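Side-chain contacts in glucanase (Clostridium thermocellum, PDB 5GXX), which probably hydrolyses internal beta-1,4-glucosidic bonds of cellulose as a family 9 endoglucanase of the cellulosome: residues Y63-L68 / F94-L99; G69-E74 / L86-N91; Y98-D103 / A150-G155; A143-M148 / F172-A177; A204-Y209 / Y250-L255. The protein carries 1 engineered substitution. One frame throughout, in Å; residues are numbered along the deposited sequence.

Contact 1 (Y63-L68 / F94-L99)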
# COMPACT_ATOMS: atom_id res chain seq x y z
N TYR A 63 35.08 28.41 9.49
CA TYR A 63 34.88 29.86 9.55
C TYR A 63 34.38 30.21 10.94
O TYR A 63 34.88 31.14 11.59
CB TYR A 63 33.89 30.34 8.49
CG TYR A 63 33.27 31.68 8.83
CD1 TYR A 63 33.91 32.87 8.50
CD2 TYR A 63 32.05 31.74 9.51
CE1 TYR A 63 33.36 34.11 8.82
CE2 TYR A 63 31.48 32.98 9.85
CZ TYR A 63 32.16 34.15 9.51
OH TYR A 63 31.64 35.39 9.81
N SER A 64 33.38 29.44 11.38
CA SER A 64 32.74 29.67 12.68
C SER A 64 33.77 29.53 13.80
O SER A 64 33.86 30.37 14.69
CB SER A 64 31.53 28.76 12.93
OG SER A 64 30.52 28.94 11.96
N ALA A 65 34.54 28.45 13.77
CA ALA A 65 35.62 28.28 14.74
C ALA A 65 36.63 29.43 14.72
O ALA A 65 37.01 29.93 15.79
CB ALA A 65 36.34 26.95 14.49
N ALA A 66 37.04 29.87 13.54
CA ALA A 66 37.96 31.01 13.42
C ALA A 66 37.38 32.27 14.08
O ALA A 66 38.08 32.99 14.79
CB ALA A 66 38.30 31.29 11.96
N MET A 67 36.10 32.51 13.87
CA MET A 67 35.46 33.69 14.46
C MET A 67 35.31 33.56 15.97
O MET A 67 35.48 34.56 16.66
CB MET A 67 34.09 33.89 13.84
CG MET A 67 34.09 34.24 12.38
SD MET A 67 35.05 35.71 12.01
CE MET A 67 34.02 37.03 12.65
N LEU A 68 35.05 32.36 16.49
CA LEU A 68 35.09 32.14 17.94
C LEU A 68 36.49 32.40 18.50
O LEU A 68 36.63 33.00 19.57
CB LEU A 68 34.61 30.75 18.34
CG LEU A 68 33.14 30.42 18.05
CD1 LEU A 68 32.73 29.14 18.78
CD2 LEU A 68 32.17 31.55 18.40
N PHE A 94 36.54 21.90 20.79
CA PHE A 94 35.79 20.77 20.26
C PHE A 94 35.80 20.81 18.73
O PHE A 94 35.99 19.79 18.07
CB PHE A 94 34.37 20.78 20.84
CG PHE A 94 33.58 19.56 20.51
CD1 PHE A 94 33.65 18.45 21.35
CD2 PHE A 94 32.76 19.51 19.39
CE1 PHE A 94 32.94 17.29 21.07
CE2 PHE A 94 32.05 18.35 19.11
CZ PHE A 94 32.14 17.25 19.94
N ALA A 95 35.58 21.99 18.15
CA ALA A 95 35.58 22.13 16.70
C ALA A 95 37.00 21.99 16.14
O ALA A 95 37.19 21.32 15.13
CB ALA A 95 34.97 23.47 16.29
N LEU A 96 37.97 22.64 16.77
CA LEU A 96 39.36 22.55 16.33
C LEU A 96 39.84 21.09 16.35
O LEU A 96 40.56 20.70 15.43
CB LEU A 96 40.29 23.44 17.16
CG LEU A 96 39.97 24.93 16.99
CD1 LEU A 96 40.89 25.78 17.84
CD2 LEU A 96 39.97 25.41 15.55
N ASP A 97 39.45 20.31 17.35
CA ASP A 97 39.86 18.90 17.41
C ASP A 97 39.40 18.15 16.16
O ASP A 97 40.13 17.33 15.61
CB ASP A 97 39.37 18.22 18.68
CG ASP A 97 40.14 18.66 19.91
OD1 ASP A 97 41.20 19.30 19.76
OD2 ASP A 97 39.69 18.37 21.04
N TYR A 98 38.17 18.43 15.74
CA TYR A 98 37.62 17.88 14.50
C TYR A 98 38.43 18.30 13.28
O TYR A 98 38.73 17.43 12.46
CB TYR A 98 36.11 18.20 14.36
CG TYR A 98 35.56 17.95 12.97
CD1 TYR A 98 35.57 18.95 12.01
CD2 TYR A 98 35.02 16.71 12.61
CE1 TYR A 98 35.06 18.75 10.74
CE2 TYR A 98 34.51 16.49 11.34
CZ TYR A 98 34.54 17.51 10.41
OH TYR A 98 34.05 17.32 9.14
N LEU A 99 38.81 19.57 13.16
CA LEU A 99 39.56 20.00 11.99
C LEU A 99 40.90 19.27 11.90
O LEU A 99 41.31 18.85 10.81
CB LEU A 99 39.80 21.51 11.98
CG LEU A 99 38.54 22.38 11.99
CD1 LEU A 99 38.91 23.86 11.88
CD2 LEU A 99 37.60 21.96 10.86

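Contact 2 (G69-E74 / L86-N91)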
# COMPACT_ATOMS: atom_id res chain seq x y z
N GLY A 69 37.51 31.97 17.75
CA GLY A 69 38.90 32.24 18.10
C GLY A 69 39.16 33.73 18.11
O GLY A 69 39.78 34.25 19.05
N TRP A 70 38.65 34.43 17.09
CA TRP A 70 38.88 35.87 16.97
C TRP A 70 38.23 36.57 18.16
O TRP A 70 38.82 37.50 18.72
CB TRP A 70 38.40 36.40 15.62
CG TRP A 70 38.86 37.80 15.27
CD1 TRP A 70 39.75 38.56 15.95
CD2 TRP A 70 38.46 38.58 14.12
NE1 TRP A 70 39.92 39.77 15.33
CE2 TRP A 70 39.14 39.81 14.20
CE3 TRP A 70 37.56 38.37 13.06
CZ2 TRP A 70 38.97 40.82 13.24
CZ3 TRP A 70 37.40 39.36 12.11
CH2 TRP A 70 38.09 40.58 12.22
N ALA A 71 37.04 36.12 18.56
CA ALA A 71 36.37 36.69 19.73
C ALA A 71 37.25 36.61 20.98
O ALA A 71 37.40 37.59 21.73
CB ALA A 71 35.03 36.01 19.96
N LEU A 72 37.85 35.44 21.19
CA LEU A 72 38.75 35.24 22.32
C LEU A 72 40.01 36.08 22.17
O LEU A 72 40.50 36.61 23.17
CB LEU A 72 39.10 33.75 22.48
CG LEU A 72 38.00 32.84 23.04
CD1 LEU A 72 38.34 31.36 22.84
CD2 LEU A 72 37.69 33.10 24.52
N TYR A 73 40.54 36.19 20.95
CA TYR A 73 41.76 36.94 20.68
C TYR A 73 41.62 38.41 21.03
O TYR A 73 42.54 39.02 21.57
CB TYR A 73 42.19 36.75 19.22
CG TYR A 73 43.47 37.44 18.81
CD1 TYR A 73 44.72 36.84 19.00
CD2 TYR A 73 43.44 38.69 18.19
CE1 TYR A 73 45.90 37.48 18.61
CE2 TYR A 73 44.60 39.33 17.79
CZ TYR A 73 45.83 38.72 18.01
OH TYR A 73 46.97 39.39 17.61
N GLU A 74 40.44 38.98 20.76
CA GLU A 74 40.21 40.40 21.03
C GLU A 74 39.76 40.68 22.45
O GLU A 74 40.19 41.67 23.05
CB GLU A 74 39.12 40.94 20.09
CG GLU A 74 39.50 40.85 18.62
CD GLU A 74 40.69 41.71 18.25
OE1 GLU A 74 41.04 42.66 19.00
OE2 GLU A 74 41.28 41.45 17.18
N LEU A 86 35.64 30.21 29.82
CA LEU A 86 35.95 28.79 29.77
C LEU A 86 34.94 28.04 28.91
O LEU A 86 35.32 27.10 28.19
CB LEU A 86 36.06 28.18 31.17
CG LEU A 86 37.29 28.61 31.99
CD1 LEU A 86 37.07 28.40 33.50
CD2 LEU A 86 38.57 27.92 31.51
N HIS A 87 33.67 28.43 28.97
CA HIS A 87 32.68 27.88 28.05
C HIS A 87 33.04 28.09 26.59
O HIS A 87 32.95 27.15 25.77
CB HIS A 87 31.27 28.45 28.28
CG HIS A 87 30.66 28.02 29.58
ND1 HIS A 87 30.44 26.70 29.90
CD2 HIS A 87 30.26 28.75 30.65
CE1 HIS A 87 29.92 26.63 31.12
NE2 HIS A 87 29.79 27.86 31.59
N LEU A 88 33.43 29.32 26.25
CA LEU A 88 33.81 29.64 24.88
C LEU A 88 35.06 28.87 24.45
O LEU A 88 35.11 28.34 23.34
CB LEU A 88 33.97 31.16 24.73
CG LEU A 88 34.33 31.66 23.33
CD1 LEU A 88 33.43 31.08 22.24
CD2 LEU A 88 34.30 33.18 23.28
N GLU A 89 36.06 28.79 25.33
CA GLU A 89 37.29 28.08 25.01
C GLU A 89 37.11 26.61 24.67
O GLU A 89 37.59 26.14 23.64
CB GLU A 89 38.31 28.23 26.14
CG GLU A 89 39.01 29.59 26.09
CD GLU A 89 39.87 29.86 27.30
OE1 GLU A 89 39.84 29.05 28.25
OE2 GLU A 89 40.54 30.90 27.30
N ARG A 90 36.41 25.87 25.52
CA ARG A 90 36.23 24.44 25.29
C ARG A 90 35.27 24.15 24.14
O ARG A 90 35.43 23.16 23.43
CB ARG A 90 35.86 23.68 26.57
CG ARG A 90 34.48 24.00 27.17
CD ARG A 90 34.44 23.42 28.58
NE ARG A 90 33.10 23.55 29.17
CZ ARG A 90 32.75 23.17 30.39
NH1 ARG A 90 33.65 22.62 31.21
NH2 ARG A 90 31.49 23.31 30.78
N ASN A 91 34.29 25.02 23.92
CA ASN A 91 33.47 24.87 22.72
C ASN A 91 34.29 25.05 21.44
O ASN A 91 34.11 24.31 20.48
CB ASN A 91 32.27 25.81 22.76
CG ASN A 91 31.09 25.15 23.44
OD1 ASN A 91 30.46 24.26 22.87
ND2 ASN A 91 30.84 25.52 24.69

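Contact 3 (Y98-D103 / A150-G155)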
# COMPACT_ATOMS: atom_id res chain seq x y z
N TYR A 98 38.17 18.43 15.74
CA TYR A 98 37.62 17.88 14.50
C TYR A 98 38.43 18.30 13.28
O TYR A 98 38.73 17.43 12.46
CB TYR A 98 36.11 18.20 14.36
CG TYR A 98 35.56 17.95 12.97
CD1 TYR A 98 35.57 18.95 12.01
CD2 TYR A 98 35.02 16.71 12.61
CE1 TYR A 98 35.06 18.75 10.74
CE2 TYR A 98 34.51 16.49 11.34
CZ TYR A 98 34.54 17.51 10.41
OH TYR A 98 34.05 17.32 9.14
N LEU A 99 38.81 19.57 13.16
CA LEU A 99 39.56 20.00 11.99
C LEU A 99 40.90 19.27 11.90
O LEU A 99 41.31 18.85 10.81
CB LEU A 99 39.80 21.51 11.98
CG LEU A 99 38.54 22.38 11.99
CD1 LEU A 99 38.91 23.86 11.88
CD2 LEU A 99 37.60 21.96 10.86
N VAL A 100 41.55 19.08 13.05
CA VAL A 100 42.77 18.25 13.12
C VAL A 100 42.50 16.81 12.70
O VAL A 100 43.28 16.23 11.93
CB VAL A 100 43.43 18.33 14.52
CG1 VAL A 100 44.58 17.29 14.71
CG2 VAL A 100 44.02 19.71 14.74
N ALA A 101 41.38 16.24 13.17
CA ALA A 101 41.05 14.86 12.86
C ALA A 101 40.74 14.62 11.39
O ALA A 101 40.76 13.47 10.93
CB ALA A 101 39.94 14.34 13.77
N CYS A 102 40.47 15.69 10.65
CA CYS A 102 40.18 15.60 9.21
C CYS A 102 41.42 15.44 8.33
O CYS A 102 41.29 15.21 7.13
CB CYS A 102 39.47 16.87 8.73
SG CYS A 102 37.73 16.94 9.23
N ASP A 103 42.61 15.57 8.91
CA ASP A 103 43.85 15.48 8.14
C ASP A 103 43.99 14.14 7.42
O ASP A 103 43.82 13.09 8.03
CB ASP A 103 45.06 15.65 9.07
CG ASP A 103 46.39 15.59 8.34
OD1 ASP A 103 46.52 16.15 7.23
OD2 ASP A 103 47.31 14.98 8.92
N ALA A 150 43.18 28.78 8.99
CA ALA A 150 42.97 30.03 9.71
C ALA A 150 42.39 29.76 11.10
O ALA A 150 42.83 30.35 12.09
CB ALA A 150 42.03 30.94 8.92
N ALA A 151 41.40 28.87 11.16
CA ALA A 151 40.75 28.52 12.43
C ALA A 151 41.76 27.95 13.40
O ALA A 151 41.81 28.32 14.58
CB ALA A 151 39.63 27.53 12.19
N LEU A 152 42.61 27.07 12.88
CA LEU A 152 43.65 26.48 13.72
C LEU A 152 44.76 27.47 14.10
O LEU A 152 45.33 27.39 15.19
CB LEU A 152 44.21 25.22 13.06
CG LEU A 152 43.22 24.05 13.05
CD1 LEU A 152 43.58 23.02 11.98
CD2 LEU A 152 43.09 23.39 14.42
N ALA A 153 45.03 28.44 13.23
CA ALA A 153 46.03 29.45 13.55
C ALA A 153 45.56 30.32 14.71
O ALA A 153 46.23 30.44 15.73
CB ALA A 153 46.35 30.29 12.33
N VAL A 154 44.40 30.95 14.56
CA VAL A 154 43.90 31.71 15.70
C VAL A 154 43.65 30.86 16.95
O VAL A 154 43.98 31.27 18.07
CB VAL A 154 42.68 32.59 15.33
CG1 VAL A 154 41.48 31.75 14.86
CG2 VAL A 154 42.33 33.50 16.48
N GLY A 155 43.13 29.64 16.78
CA GLY A 155 42.92 28.75 17.92
C GLY A 155 44.20 28.46 18.69
O GLY A 155 44.19 28.39 19.92

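Contact 4 (A143-M148 / F172-A177)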
# COMPACT_ATOMS: atom_id res chain seq x y z
N ALA A 143 39.98 27.06 -0.62
CA ALA A 143 39.08 27.80 0.28
C ALA A 143 38.83 27.02 1.57
O ALA A 143 39.10 27.51 2.67
CB ALA A 143 37.77 28.13 -0.42
N VAL A 144 38.36 25.78 1.44
CA VAL A 144 38.05 25.01 2.64
C VAL A 144 39.31 24.72 3.46
O VAL A 144 39.30 24.89 4.69
CB VAL A 144 37.19 23.76 2.36
CG1 VAL A 144 37.97 22.70 1.58
CG2 VAL A 144 36.62 23.19 3.66
N VAL A 145 40.40 24.31 2.81
CA VAL A 145 41.62 24.05 3.56
C VAL A 145 42.24 25.31 4.16
O VAL A 145 42.80 25.26 5.26
CB VAL A 145 42.67 23.28 2.69
CG1 VAL A 145 43.97 23.03 3.46
CG2 VAL A 145 42.11 21.94 2.21
N GLY A 146 42.15 26.43 3.46
CA GLY A 146 42.69 27.69 3.95
C GLY A 146 41.92 28.17 5.17
O GLY A 146 42.49 28.69 6.13
N GLN A 147 40.60 27.98 5.13
CA GLN A 147 39.76 28.34 6.29
C GLN A 147 40.05 27.45 7.49
O GLN A 147 40.13 27.93 8.63
CB GLN A 147 38.27 28.35 5.93
CG GLN A 147 37.33 28.94 7.00
CD GLN A 147 37.63 30.39 7.34
OE1 GLN A 147 37.95 30.70 8.48
NE2 GLN A 147 37.55 31.28 6.35
N MET A 148 40.26 26.15 7.24
CA MET A 148 40.62 25.24 8.33
C MET A 148 41.96 25.68 8.93
O MET A 148 42.13 25.67 10.15
CB MET A 148 40.67 23.79 7.85
CG MET A 148 39.33 23.24 7.37
SD MET A 148 39.46 21.69 6.44
CE MET A 148 40.16 20.57 7.67
N PHE A 172 47.76 25.33 5.65
CA PHE A 172 48.05 26.51 4.86
C PHE A 172 48.99 26.16 3.71
O PHE A 172 48.79 26.58 2.58
CB PHE A 172 48.61 27.67 5.67
CG PHE A 172 49.07 28.80 4.79
CD1 PHE A 172 48.16 29.69 4.24
CD2 PHE A 172 50.41 28.92 4.45
CE1 PHE A 172 48.59 30.71 3.39
CE2 PHE A 172 50.84 29.93 3.60
CZ PHE A 172 49.93 30.82 3.06
N GLU A 173 50.01 25.35 4.01
CA GLU A 173 50.94 24.98 2.96
C GLU A 173 50.24 24.24 1.82
O GLU A 173 50.57 24.47 0.65
CB GLU A 173 52.10 24.17 3.55
CG GLU A 173 53.07 25.04 4.35
CD GLU A 173 53.92 24.25 5.33
OE1 GLU A 173 53.96 23.00 5.25
OE2 GLU A 173 54.56 24.89 6.21
N LEU A 174 49.31 23.34 2.17
CA LEU A 174 48.56 22.55 1.20
C LEU A 174 47.65 23.46 0.39
O LEU A 174 47.57 23.37 -0.83
CB LEU A 174 47.72 21.46 1.87
CG LEU A 174 46.70 20.70 1.01
CD1 LEU A 174 47.41 19.95 -0.11
CD2 LEU A 174 45.83 19.73 1.82
N ALA A 175 46.96 24.35 1.08
CA ALA A 175 46.03 25.24 0.41
C ALA A 175 46.76 26.17 -0.55
O ALA A 175 46.29 26.43 -1.66
CB ALA A 175 45.26 26.05 1.44
N ASP A 176 47.92 26.64 -0.11
CA ASP A 176 48.74 27.57 -0.87
C ASP A 176 49.45 26.92 -2.06
O ASP A 176 49.78 27.58 -3.04
CB ASP A 176 49.74 28.23 0.08
CG ASP A 176 50.50 29.39 -0.54
OD1 ASP A 176 49.89 30.22 -1.25
OD2 ASP A 176 51.71 29.49 -0.24
N ALA A 177 49.67 25.61 -1.98
CA ALA A 177 50.36 24.89 -3.06
C ALA A 177 49.32 24.49 -4.11
O ALA A 177 49.62 24.49 -5.30
CB ALA A 177 51.06 23.67 -2.50

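Contact 5 (A204-Y209 / Y250-L255)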
# COMPACT_ATOMS: atom_id res chain seq x y z
N ALA A 204 44.15 33.20 6.26
CA ALA A 204 44.97 32.23 6.95
C ALA A 204 46.41 32.73 7.17
O ALA A 204 46.93 32.60 8.29
CB ALA A 204 44.97 30.91 6.19
N SER A 205 47.03 33.29 6.14
CA SER A 205 48.39 33.82 6.28
C SER A 205 48.46 34.96 7.30
O SER A 205 49.43 35.06 8.05
CB SER A 205 49.01 34.23 4.93
OG SER A 205 48.24 35.20 4.24
N THR A 206 47.42 35.79 7.36
CA THR A 206 47.36 36.90 8.32
C THR A 206 47.34 36.35 9.74
O THR A 206 48.11 36.81 10.59
CB THR A 206 46.14 37.81 8.05
OG1 THR A 206 46.29 38.40 6.76
CG2 THR A 206 46.00 38.90 9.11
N TRP A 207 46.47 35.38 10.00
CA TRP A 207 46.44 34.73 11.30
C TRP A 207 47.74 34.00 11.65
O TRP A 207 48.14 34.00 12.81
CB TRP A 207 45.24 33.78 11.44
CG TRP A 207 43.97 34.54 11.81
CD1 TRP A 207 42.84 34.66 11.05
CD2 TRP A 207 43.74 35.28 13.01
NE1 TRP A 207 41.91 35.43 11.72
CE2 TRP A 207 42.44 35.83 12.92
CE3 TRP A 207 44.50 35.53 14.16
CZ2 TRP A 207 41.88 36.62 13.93
CZ3 TRP A 207 43.94 36.32 15.17
CH2 TRP A 207 42.64 36.85 15.04
N LEU A 208 48.39 33.38 10.66
CA LEU A 208 49.71 32.79 10.87
C LEU A 208 50.79 33.82 11.21
O LEU A 208 51.66 33.55 12.05
CB LEU A 208 50.12 31.90 9.69
CG LEU A 208 49.43 30.53 9.65
CD1 LEU A 208 49.52 29.86 8.29
CD2 LEU A 208 49.89 29.59 10.78
N TYR A 209 50.73 35.00 10.61
CA TYR A 209 51.60 36.09 11.01
C TYR A 209 51.34 36.47 12.46
O TYR A 209 52.27 36.61 13.26
CB TYR A 209 51.39 37.33 10.13
CG TYR A 209 52.39 38.43 10.42
CD1 TYR A 209 53.75 38.15 10.36
CD2 TYR A 209 52.00 39.73 10.77
CE1 TYR A 209 54.71 39.13 10.62
CE2 TYR A 209 52.96 40.72 11.05
CZ TYR A 209 54.31 40.40 10.96
OH TYR A 209 55.30 41.34 11.21
N TYR A 250 37.47 40.94 4.29
CA TYR A 250 37.03 42.15 4.99
C TYR A 250 37.73 42.24 6.35
O TYR A 250 38.38 43.24 6.66
CB TYR A 250 35.50 42.16 5.17
CG TYR A 250 34.81 41.90 3.84
CD1 TYR A 250 34.59 42.94 2.94
CD2 TYR A 250 34.42 40.61 3.47
CE1 TYR A 250 34.00 42.71 1.71
CE2 TYR A 250 33.83 40.38 2.23
CZ TYR A 250 33.64 41.42 1.35
OH TYR A 250 33.08 41.21 0.12
N GLY A 251 37.60 41.19 7.15
CA GLY A 251 38.22 41.13 8.47
C GLY A 251 39.73 41.08 8.37
O GLY A 251 40.42 41.67 9.21
N ALA A 252 40.26 40.39 7.35
CA ALA A 252 41.71 40.34 7.17
C ALA A 252 42.31 41.73 6.94
O ALA A 252 43.38 42.02 7.45
CB ALA A 252 42.08 39.37 6.07
N MET A 253 41.63 42.58 6.17
CA MET A 253 42.09 43.94 5.91
C MET A 253 42.14 44.77 7.20
O MET A 253 43.07 45.55 7.44
CB MET A 253 41.23 44.63 4.84
CG MET A 253 41.27 43.98 3.44
SD MET A 253 42.88 44.01 2.61
CE MET A 253 42.83 45.64 1.86
N ILE A 254 41.14 44.56 8.06
CA ILE A 254 41.10 45.20 9.37
C ILE A 254 42.29 44.77 10.22
O ILE A 254 42.95 45.62 10.82
CB ILE A 254 39.74 44.99 10.06
CG1 ILE A 254 38.68 45.86 9.36
CG2 ILE A 254 39.81 45.28 11.56
CD1 ILE A 254 37.26 45.49 9.73
N LEU A 255 42.57 43.47 10.25
CA LEU A 255 43.71 42.95 10.98
C LEU A 255 45.02 43.50 10.42
O LEU A 255 45.93 43.80 11.19
CB LEU A 255 43.72 41.42 10.96
CG LEU A 255 42.57 40.71 11.66
CD1 LEU A 255 42.59 39.22 11.33
CD2 LEU A 255 42.57 40.95 13.17

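Contact 1 (Y63-L68 / F94-L99)
No flat group enters the gap where Ala-65 meets Ala-95 and Leu-96. The closest thing to a stacked ring here is local to 63-68. The Tyr-63 ring carries Met-67 CG on one face, 3.5 Å above the plane and displaced toward the rim. That pair lies one helical turn apart and takes no part in the contact with 94-99.

The contact itself is a small patch of methyl groups. Ala-65 CB points toward the other helix and touches two partners there. One is Ala-95 CB, at 4.2 Å, where two alanine methyls meet at a slant, with no longer chain between them. The other is Leu-96 CD2, which comes to 4.1 Å from the same Ala-65 CB. Leu-96 does not start out aimed at helix 58-75, but its end comes nearer. Its CG lies beside the backbone N (chi1 -64°), and its CD2 branch does the touching. The small residues let the backbones come close, with 6.5 Å between the CA atoms of Ala-65 and Ala-95. The buried area is only 97 Å², and no hydrogen bond crosses the contact. Its attraction is therefore dispersion and the exclusion of water.

Leu-96 also rests on Leu-152 of helix 142-158, and Ala-95 touches Trp-48 in a loop. On another flank of helix 58-75, Met-67 and Leu-68 lean on helix 412-429. Close alanine-lined packing between successive helices, 58-75 and 85-101, fits the (alpha/alpha)6 barrel of glycoside hydrolase family 9.

Contact 2 (G69-E74 / L86-N91)
Leu-72 and Leu-88 join the two arms of an antiparallel helical hairpin, helices 58-75 and 85-101, in the mainly helical catalytic domain of family 9. The local axes run at 140° and approach to 10.4 Å. Two leucines span this distance.

Leu-72 and Leu-88 reach toward each other tip to tip, and their CD2 methyls meet at 3.6 Å. Leu-88 has CG anti to the backbone N (chi1 -178°). Leu-72 has its CG beside the backbone N instead. The different first torsions still bring the two CD2 methyls together. Ala-71 CB is a looser neighbour, 4.4 Å from Leu-88 CD2. The other Leu-72 branch, CD1, lies 3.8 Å from Glu-89 CG. Here Glu-89 offers its aliphatic stem, crossing Leu-72 at a slant. Its extended chain carries the carboxylate onward to a salt bridge between OE2 and Arg-85.

On the far side of helix 58-75, Trp-70 NE1 donates to Glu-74 OE2 at 2.8 Å. The acceptor lies close to the indole plane and uses its anti lone pair. The same OE2 forms a salt bridge with Arg-258.

The chemistry is divided by position. Only carbon atoms meet between the arms, while the charged ends of Glu-89 and Glu-74 find partners outside that meeting. The hairpin is thus joined here by apolar packing, with no hydrogen bond across it.

Contact 3 (Y98-D103 / A150-G155)
The backbones of 98-103 and 150-155 stand 7.9 Å apart where they are nearest, between the CA atoms of Leu-99 and Leu-152. Both of these leucines point across the gap, and their side chains occupy it.

Leu-99 uses two parts of its chain. Its CD1 tip lies 3.8 Å from Ala-151 CB, over a small residue that leaves room for it. Closer to the backbone, Leu-99 CB is 4.1 Å from Leu-152 CD1. The other methyl of Leu-152, CD2, lies against Val-100 CG2 at 3.8 Å. Leu-152 is thus forked over two neighbouring residues, with one branch on each. The side chains of Val-100 and Leu-152 cross at about a right angle. Val-100 has CG1 anti to the backbone N (chi1 171°), which leaves CG2 on the side of Leu-152.

Helices 85-101 and 142-158 are neighbours in the helical barrel of the catalytic domain. Tyr-164 and Tyr-171 of helix 162-178 cover Leu-152, and Ala-151 also touches Ala-66 of helix 58-75. The contact therefore lies where four helices converge.

Polar work is done by the backbone around it. The Leu-99 carbonyl accepts from the Tyr-171 hydroxyl. Cys-102 N reaches Leu-99 O at 3.3 Å as the chain turns, and Asp-103 N reaches Val-100 O at 3.2 Å. Beside the turn, Cys-102 SG sits over one face of the Tyr-98 ring, 3.4 Å above its plane and shifted toward the rim.

Contact 4 (A143-M148 / F172-A177)
Asp-176 OD1, on the residue that follows Ala-175 where it packs against Val-145 and Gly-146, is gripped by two groups, Arg-179 NH2 and the hydroxyl of Tyr-224. The other oxygen, OD2, forms a salt bridge with Lys-220. The carboxylate is thereby tied to helix 215-224, and these charges probably stabilise its ionised form.

The side chains that meet between the two segments are apolar. Ala-175 CB points toward helix 142-158 and lies 3.7 Å from Gly-146 N, resting directly on backbone. Gly-146 has no side chain to intervene, and its CA comes within 5.4 Å of the CA of Ala-175. The local axes approach to 8.2 Å, a close pairing, at an antiparallel angle of 153°.

Val-145 closes one flank of this meeting. Its CG1 lies anti to the backbone N (chi1 179°) and does the touching. Ala-175 CB is 3.9 Å from Val-145 CG1. On the same branch, Leu-174 CD2 comes to 4.1 Å from Val-145 CG1. One methyl thus bridges two consecutive residues of the partner helix.

The Ala-175 carbonyl also accepts from Ser-142 OG, at the start of the opposing helix. Ala-143 touches Glu-200, a residue of the nearby calcium site. The antiparallel pairing of successive helices, 142-158 and 162-178, is the arrangement expected in the (alpha/alpha)6 barrel of this family; here a glycine and an alanine bring them close.

Contact 5 (A204-Y209 / Y250-L255)
Leu-255 meets 204-209 along much of its length, beginning at CB, which lies 3.9 Å from Thr-206 CG2. Beyond CG the chain forks. The CD1 methyl touches the indole of Trp-207, 3.7 Å from both CE2 and CZ2 of that ring. Trp-207 NE1 is hardly farther, at 3.9 Å from Leu-255 CD1. The same CD1 also lies near Thr-206 CG2. The CD2 methyl takes another direction and packs on Trp-70 CZ2 at 3.6 Å. One leucine thus touches two tryptophans, one with each methyl. Its side chain crosses that of Trp-207 at about a right angle.

Helices 198-212 and 249-260 run roughly parallel here, at 32° with local axes 10.0 Å apart, in the helical barrel of the catalytic domain. Trp-207 fills part of that space. Its root is not aimed directly at the partner helix, but the ring swings nearer (chi1 -81°). The same ring makes edge-to-face contacts with Trp-203, Trp-70 and Tyr-73, so Leu-255 joins an aromatic cluster.

Thr-206 splits its branches by chemistry. The methyl CG2, anti to the backbone N, is the one turned on Leu-255. The hydroxyl is hydrogen-bonded to the Leu-202 carbonyl one turn earlier in its own helix. Ala-252 CB lies 4.4 Å from Thr-206 OG1, a loose packing contact beside that bond. The side chain of Ala-252 is about 11 Å from the calcium ion bound by Ser-195, Gly-196, Asp-199, Glu-200 and Asp-246.

Overall arrangement
All five contacts lie in the family 9 catalytic domain. Contacts 1 and 2 join the same helices, 58-75 and 85-101, with centres 10 Å apart. Contact 2 falls between the segments of contact 1 along the chain. Contact 3 lies 6 Å from contact 1, centre to centre, and brings in helix 142-158. Contact 4 pairs that helix with 162-178, and its segments alternate with those of contact 3. Contact 5 comes last, on helices 198-212 and 249-260, and touches contacts 2, 3 and 4. Helix 142-158 lies amid the group. The five thus form a continuous buried core, which extends toward the calcium site near contacts 4 and 5.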